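Local atomic coordinates of HTH-type transcriptional repressor NemR (Escherichia coli, PDB entry 4YZE), a protein that represses transcription of the nemRA-gloA operon by binding the NemR box and takes part in the response to electrophiles and reactive chlorine species. Residues A[134-139]-A[157-162]; A[75-80]-A[86-91]. The protein carries 5 engineered substitutions. All coordinates share one frame; numbering follows the deposited sequence.

In the fold
The two contacts follow one another along the chain: contact 2 pairs the end of helix 54-79 with the start of helix 84-97, and contact 1 later pairs helix 122-148 with the start of helix 158-179. Their centres lie about 14 Å apart. They touch directly: L139 CD2 of contact 1 lies 4.0 Å from L77 CD1 of contact 2, and V135 CG1 is 3.7 Å from Y91 OH. Four helices of this mainly helical TetR-type repressor are thus joined by packing between L139 and L77 and between V135 and Y91, away from the predicted helix-turn-helix at residues 32-51. The side chain of Y91 is about 9 Å from that of C108, which plays a central role in the response to reactive chlorine species.

Contact 1: A[134-139]-A[157-162]; sequences GVIALL and EPLQQA
A162 fits its single methyl group against the turn of helix 122-148 formed by I136 and L139, and the distances mark this as the tight side of the contact. A162 CB sits 3.4 Å from the backbone I136 O. L139 meets the same methyl group with its CB, 4.0 Å from A162 CB. A side chain this small is consistent with the close approach of the backbones, the CA atoms of L139 and A162 being 5.5 Å apart. The axes of the short segments 134-139 and 158-162 come within 8.6 Å of each other. With CG1 of I136 beside the backbone N (chi1 -70°), the CG2 branch is the one turned to the other helix, where it meets both A162 and L159. Helices 122-148 and 158-179 belong to the C-terminal domain of the TetR family; the short segments here make an angle of 125° between their N-to-C directions, and Y166 and Q163, further along helix 158-179, also pack on I136. The looser side is at L159, an exposed residue whose CD1 comes within 3.7 Å of I136 CG2, the two side chains crossing at about a right angle. It gives up 29 Å² to the contact, against 71 Å² for A162. Farther round helix 158-179, Q160 O accepts a hydrogen bond from N187 ND2 of the second subunit, while H191 of that subunit packs on Q161.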
loop_
_atom_site.group_PDB
_atom_site.type_symbol
_atom_site.label_atom_id
_atom_site.label_comp_id
_atom_site.label_asym_id
_atom_site.label_seq_id
_atom_site.Cartn_x
_atom_site.Cartn_y
_atom_site.Cartn_z
ATOM N N GLY A 134 -10.686 -7.160 10.669
ATOM C CA GLY A 134 -11.845 -6.457 11.195
ATOM C C GLY A 134 -12.487 -5.518 10.176
ATOM O O GLY A 134 -13.716 -5.473 10.053
ATOM N N VAL A 135 -11.679 -4.757 9.441
ATOM C CA VAL A 135 -12.254 -3.813 8.477
ATOM C C VAL A 135 -12.942 -4.585 7.355
ATOM O O VAL A 135 -14.054 -4.268 6.946
ATOM C CB VAL A 135 -11.194 -2.878 7.861
ATOM C CG1 VAL A 135 -11.790 -2.039 6.701
ATOM C CG2 VAL A 135 -10.563 -1.955 8.932
ATOM N N ILE A 136 -12.251 -5.602 6.866
ATOM C CA ILE A 136 -12.724 -6.399 5.765
ATOM C C ILE A 136 -14.048 -7.064 6.135
ATOM O O ILE A 136 -14.986 -7.071 5.344
ATOM C CB ILE A 136 -11.677 -7.451 5.375
ATOM C CG1 ILE A 136 -10.472 -6.748 4.721
ATOM C CG2 ILE A 136 -12.290 -8.480 4.437
ATOM C CD1 ILE A 136 -9.220 -7.618 4.608
ATOM N N ALA A 137 -14.133 -7.589 7.351
ATOM C CA ALA A 137 -15.350 -8.275 7.778
ATOM C C ALA A 137 -16.520 -7.290 7.890
ATOM O O ALA A 137 -17.643 -7.648 7.582
ATOM C CB ALA A 137 -15.131 -9.054 9.092
ATOM N N LEU A 138 -16.262 -6.046 8.287
ATOM C CA LEU A 138 -17.337 -5.056 8.321
ATOM C C LEU A 138 -17.854 -4.715 6.911
ATOM O O LEU A 138 -19.076 -4.625 6.689
ATOM C CB LEU A 138 -16.900 -3.795 9.060
ATOM C CG LEU A 138 -16.833 -3.920 10.584
ATOM C CD1 LEU A 138 -16.166 -2.694 11.193
ATOM C CD2 LEU A 138 -18.233 -4.132 11.172
ATOM N N LEU A 139 -16.924 -4.527 5.974
ATOM C CA LEU A 139 -17.263 -4.230 4.584
ATOM C C LEU A 139 -18.036 -5.394 3.961
ATOM O O LEU A 139 -18.987 -5.188 3.201
ATOM C CB LEU A 139 -15.994 -3.949 3.774
ATOM C CG LEU A 139 -15.229 -2.670 4.117
ATOM C CD1 LEU A 139 -13.853 -2.655 3.453
ATOM C CD2 LEU A 139 -16.020 -1.440 3.720
ATOM N N GLU A 157 -18.624 -13.389 -4.285
ATOM C CA GLU A 157 -18.800 -13.474 -2.830
ATOM C C GLU A 157 -18.440 -12.170 -2.103
ATOM O O GLU A 157 -17.527 -11.458 -2.512
ATOM C CB GLU A 157 -17.987 -14.649 -2.277
ATOM C CG GLU A 157 -18.416 -15.975 -2.939
ATOM C CD GLU A 157 -17.643 -17.212 -2.471
ATOM O OE1 GLU A 157 -16.752 -17.114 -1.599
ATOM O OE2 GLU A 157 -17.942 -18.306 -2.997
ATOM N N PRO A 158 -19.188 -11.858 -1.028
ATOM C CA PRO A 158 -19.019 -10.640 -0.222
ATOM C C PRO A 158 -17.597 -10.498 0.323
ATOM O O PRO A 158 -16.993 -9.411 0.233
ATOM C CB PRO A 158 -19.986 -10.859 0.945
ATOM C CG PRO A 158 -21.004 -11.832 0.452
ATOM C CD PRO A 158 -20.309 -12.705 -0.556
ATOM N N LEU A 159 -17.063 -11.584 0.880
ATOM C CA LEU A 159 -15.714 -11.532 1.462
ATOM C C LEU A 159 -14.679 -11.226 0.395
ATOM O O LEU A 159 -13.845 -10.331 0.566
ATOM C CB LEU A 159 -15.359 -12.846 2.178
ATOM C CG LEU A 159 -14.071 -12.779 3.013
ATOM C CD1 LEU A 159 -14.156 -11.656 4.052
ATOM C CD2 LEU A 159 -13.758 -14.112 3.683
ATOM N N GLN A 160 -14.738 -11.965 -0.708
ATOM C CA GLN A 160 -13.868 -11.699 -1.848
ATOM C C GLN A 160 -13.967 -10.227 -2.256
ATOM O O GLN A 160 -12.953 -9.537 -2.402
ATOM C CB GLN A 160 -14.249 -12.601 -3.025
ATOM N N GLN A 161 -15.189 -9.732 -2.399
ATOM C CA GLN A 161 -15.350 -8.361 -2.861
ATOM C C GLN A 161 -14.891 -7.403 -1.778
ATOM O O GLN A 161 -14.296 -6.378 -2.085
ATOM C CB GLN A 161 -16.797 -8.068 -3.299
ATOM C CG GLN A 161 -17.046 -6.600 -3.650
ATOM C CD GLN A 161 -16.210 -6.117 -4.836
ATOM O OE1 GLN A 161 -15.281 -5.304 -4.686
ATOM N NE2 GLN A 161 -16.539 -6.610 -6.018
ATOM N N ALA A 162 -15.145 -7.736 -0.514
ATOM C CA ALA A 162 -14.674 -6.873 0.578
ATOM C C ALA A 162 -13.149 -6.745 0.608
ATOM O O ALA A 162 -12.622 -5.688 0.933
ATOM C CB ALA A 162 -15.185 -7.368 1.932
#

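Contact 2: A[75-80]-A[86-91]; sequences ELLQSG and DRILAY
The CA atoms of L77 and R87 are the nearest pair across the two segments, 5.4 Å apart. Segments 75-79 and 86-91 run almost antiparallel: their N-to-C directions differ by 168° and the axes of these short segments approach to 8.8 Å. Together with the short connection between them they form a helical hairpin, in which R87 reaches from the second helix to the backbone carbonyls of the last turn of the first. Its CG lies anti to the carbonyl carbon (chi1 -66°), and the chain then runs extended to NE, taking the aliphatic part past L76 O, 3.5 Å from R87 CG. At the far end NH1 donates to L77 O over 3.2 Å. The bond is nearly straight at the hydrogen, 168°, and the acceptor lies close to the guanidinium plane, although the donor stands well above the plane of the carbonyl. G80 O lies over one face of the guanidinium, towards its rim, without a hydrogen bond. What fixes the group is the bond to L77 O, a second from NH2 to G82 O, and a cation-pi contact with Y84. Where the helices continue away from the connection, the contact becomes apolar. L76 splits its branches, CD2 lying 3.8 Å from A90 CB and CD1 3.9 Å from Y91 CA. L77 sends CD2 against the backbone of the second helix, 3.7 Å from R87 O, and more loosely towards I88 CG1. On the buried side helix 122-148 covers the hairpin, L139 packing on Y91 and L143 on I88. The ring of Y91 stacks with W169 of helix 158-179, and L89 meets V192 and K193 of helix 183-195.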
loop_
_atom_site.group_PDB
_atom_site.type_symbol
_atom_site.label_atom_id
_atom_site.label_comp_id
_atom_site.label_asym_id
_atom_site.label_seq_id
_atom_site.Cartn_x
_atom_site.Cartn_y
_atom_site.Cartn_z
ATOM N N GLU A 75 -20.171 2.176 13.037
ATOM C CA GLU A 75 -21.213 3.191 13.060
ATOM C C GLU A 75 -21.515 3.684 11.651
ATOM O O GLU A 75 -22.672 3.934 11.308
ATOM C CB GLU A 75 -20.801 4.352 13.965
ATOM C CG GLU A 75 -20.463 3.911 15.386
ATOM C CD GLU A 75 -20.052 5.060 16.291
ATOM O OE1 GLU A 75 -18.864 5.458 16.260
ATOM O OE2 GLU A 75 -20.921 5.555 17.043
ATOM N N LEU A 76 -20.473 3.815 10.834
ATOM C CA LEU A 76 -20.641 4.284 9.461
ATOM C C LEU A 76 -21.462 3.283 8.648
ATOM O O LEU A 76 -22.390 3.666 7.940
ATOM C CB LEU A 76 -19.275 4.485 8.803
ATOM C CG LEU A 76 -19.058 5.531 7.705
ATOM C CD1 LEU A 76 -17.978 5.059 6.747
ATOM C CD2 LEU A 76 -20.333 5.882 6.940
ATOM N N LEU A 77 -21.125 2.002 8.762
ATOM C CA LEU A 77 -21.732 0.981 7.913
ATOM C C LEU A 77 -23.053 0.419 8.435
ATOM O O LEU A 77 -23.912 0.025 7.644
ATOM C CB LEU A 77 -20.744 -0.158 7.676
ATOM C CG LEU A 77 -19.486 0.270 6.933
ATOM C CD1 LEU A 77 -18.587 -0.926 6.723
ATOM C CD2 LEU A 77 -19.842 0.941 5.602
ATOM N N GLN A 78 -23.209 0.367 9.755
ATOM C CA GLN A 78 -24.371 -0.289 10.355
ATOM C C GLN A 78 -25.531 0.661 10.584
ATOM O O GLN A 78 -26.684 0.229 10.657
ATOM C CB GLN A 78 -24.005 -0.957 11.681
ATOM C CG GLN A 78 -23.256 -2.277 11.560
ATOM C CD GLN A 78 -23.189 -3.015 12.891
ATOM O OE1 GLN A 78 -23.586 -2.485 13.932
ATOM N NE2 GLN A 78 -22.686 -4.242 12.860
ATOM N N SER A 79 -25.237 1.953 10.702
ATOM C CA SER A 79 -26.283 2.916 11.028
ATOM C C SER A 79 -26.036 4.312 10.465
ATOM O O SER A 79 -26.583 5.293 10.973
ATOM C CB SER A 79 -26.489 2.983 12.543
ATOM O OG SER A 79 -26.913 1.731 13.055
ATOM N N GLY A 80 -25.227 4.397 9.411
ATOM C CA GLY A 80 -24.979 5.665 8.744
ATOM C C GLY A 80 -26.187 6.160 7.964
ATOM O O GLY A 80 -27.244 5.525 7.969
ATOM N N ASP A 86 -24.864 3.554 -0.172
ATOM C CA ASP A 86 -24.453 4.895 0.242
ATOM C C ASP A 86 -23.371 4.838 1.318
ATOM O O ASP A 86 -22.421 5.632 1.319
ATOM C CB ASP A 86 -25.642 5.678 0.796
ATOM C CG ASP A 86 -26.754 5.868 -0.222
ATOM O OD1 ASP A 86 -26.466 5.915 -1.443
ATOM O OD2 ASP A 86 -27.922 5.990 0.214
ATOM N N ARG A 87 -23.524 3.903 2.247
ATOM C CA ARG A 87 -22.590 3.805 3.360
ATOM C C ARG A 87 -21.222 3.318 2.898
ATOM O O ARG A 87 -20.198 3.832 3.320
ATOM C CB ARG A 87 -23.165 2.913 4.457
ATOM C CG ARG A 87 -24.401 3.519 5.106
ATOM C CD ARG A 87 -25.098 2.502 5.989
ATOM N NE ARG A 87 -26.518 2.800 6.140
ATOM C CZ ARG A 87 -27.325 2.192 7.004
ATOM N NH1 ARG A 87 -26.850 1.250 7.811
ATOM N NH2 ARG A 87 -28.605 2.534 7.066
ATOM N N ILE A 88 -21.212 2.341 2.006
ATOM C CA ILE A 88 -19.958 1.891 1.431
ATOM C C ILE A 88 -19.244 3.015 0.674
ATOM O O ILE A 88 -18.030 3.200 0.850
ATOM C CB ILE A 88 -20.163 0.658 0.560
ATOM C CG1 ILE A 88 -20.451 -0.536 1.464
ATOM C CG2 ILE A 88 -18.929 0.374 -0.283
ATOM C CD1 ILE A 88 -20.957 -1.753 0.731
ATOM N N LEU A 89 -19.980 3.782 -0.134
ATOM C CA LEU A 89 -19.366 4.887 -0.850
ATOM C C LEU A 89 -18.794 5.904 0.138
ATOM O O LEU A 89 -17.771 6.535 -0.132
ATOM C CB LEU A 89 -20.362 5.560 -1.797
ATOM C CG LEU A 89 -20.918 4.648 -2.889
ATOM C CD1 LEU A 89 -21.810 5.414 -3.839
ATOM C CD2 LEU A 89 -19.806 3.961 -3.658
ATOM N N ALA A 90 -19.451 6.051 1.287
ATOM C CA ALA A 90 -19.031 7.039 2.272
ATOM C C ALA A 90 -17.656 6.674 2.864
ATOM O O ALA A 90 -16.872 7.552 3.235
ATOM C CB ALA A 90 -20.086 7.181 3.358
ATOM N N TYR A 91 -17.385 5.375 2.943
ATOM C CA TYR A 91 -16.098 4.862 3.384
ATOM C C TYR A 91 -15.013 5.434 2.501
ATOM O O TYR A 91 -14.006 5.936 3.002
ATOM C CB TYR A 91 -16.112 3.332 3.321
ATOM C CG TYR A 91 -14.788 2.601 3.507
ATOM C CD1 TYR A 91 -14.118 2.610 4.729
ATOM C CD2 TYR A 91 -14.255 1.832 2.474
ATOM C CE1 TYR A 91 -12.923 1.900 4.900
ATOM C CE2 TYR A 91 -13.075 1.132 2.624
ATOM C CZ TYR A 91 -12.407 1.160 3.840
ATOM O OH TYR A 91 -11.226 0.440 3.973
#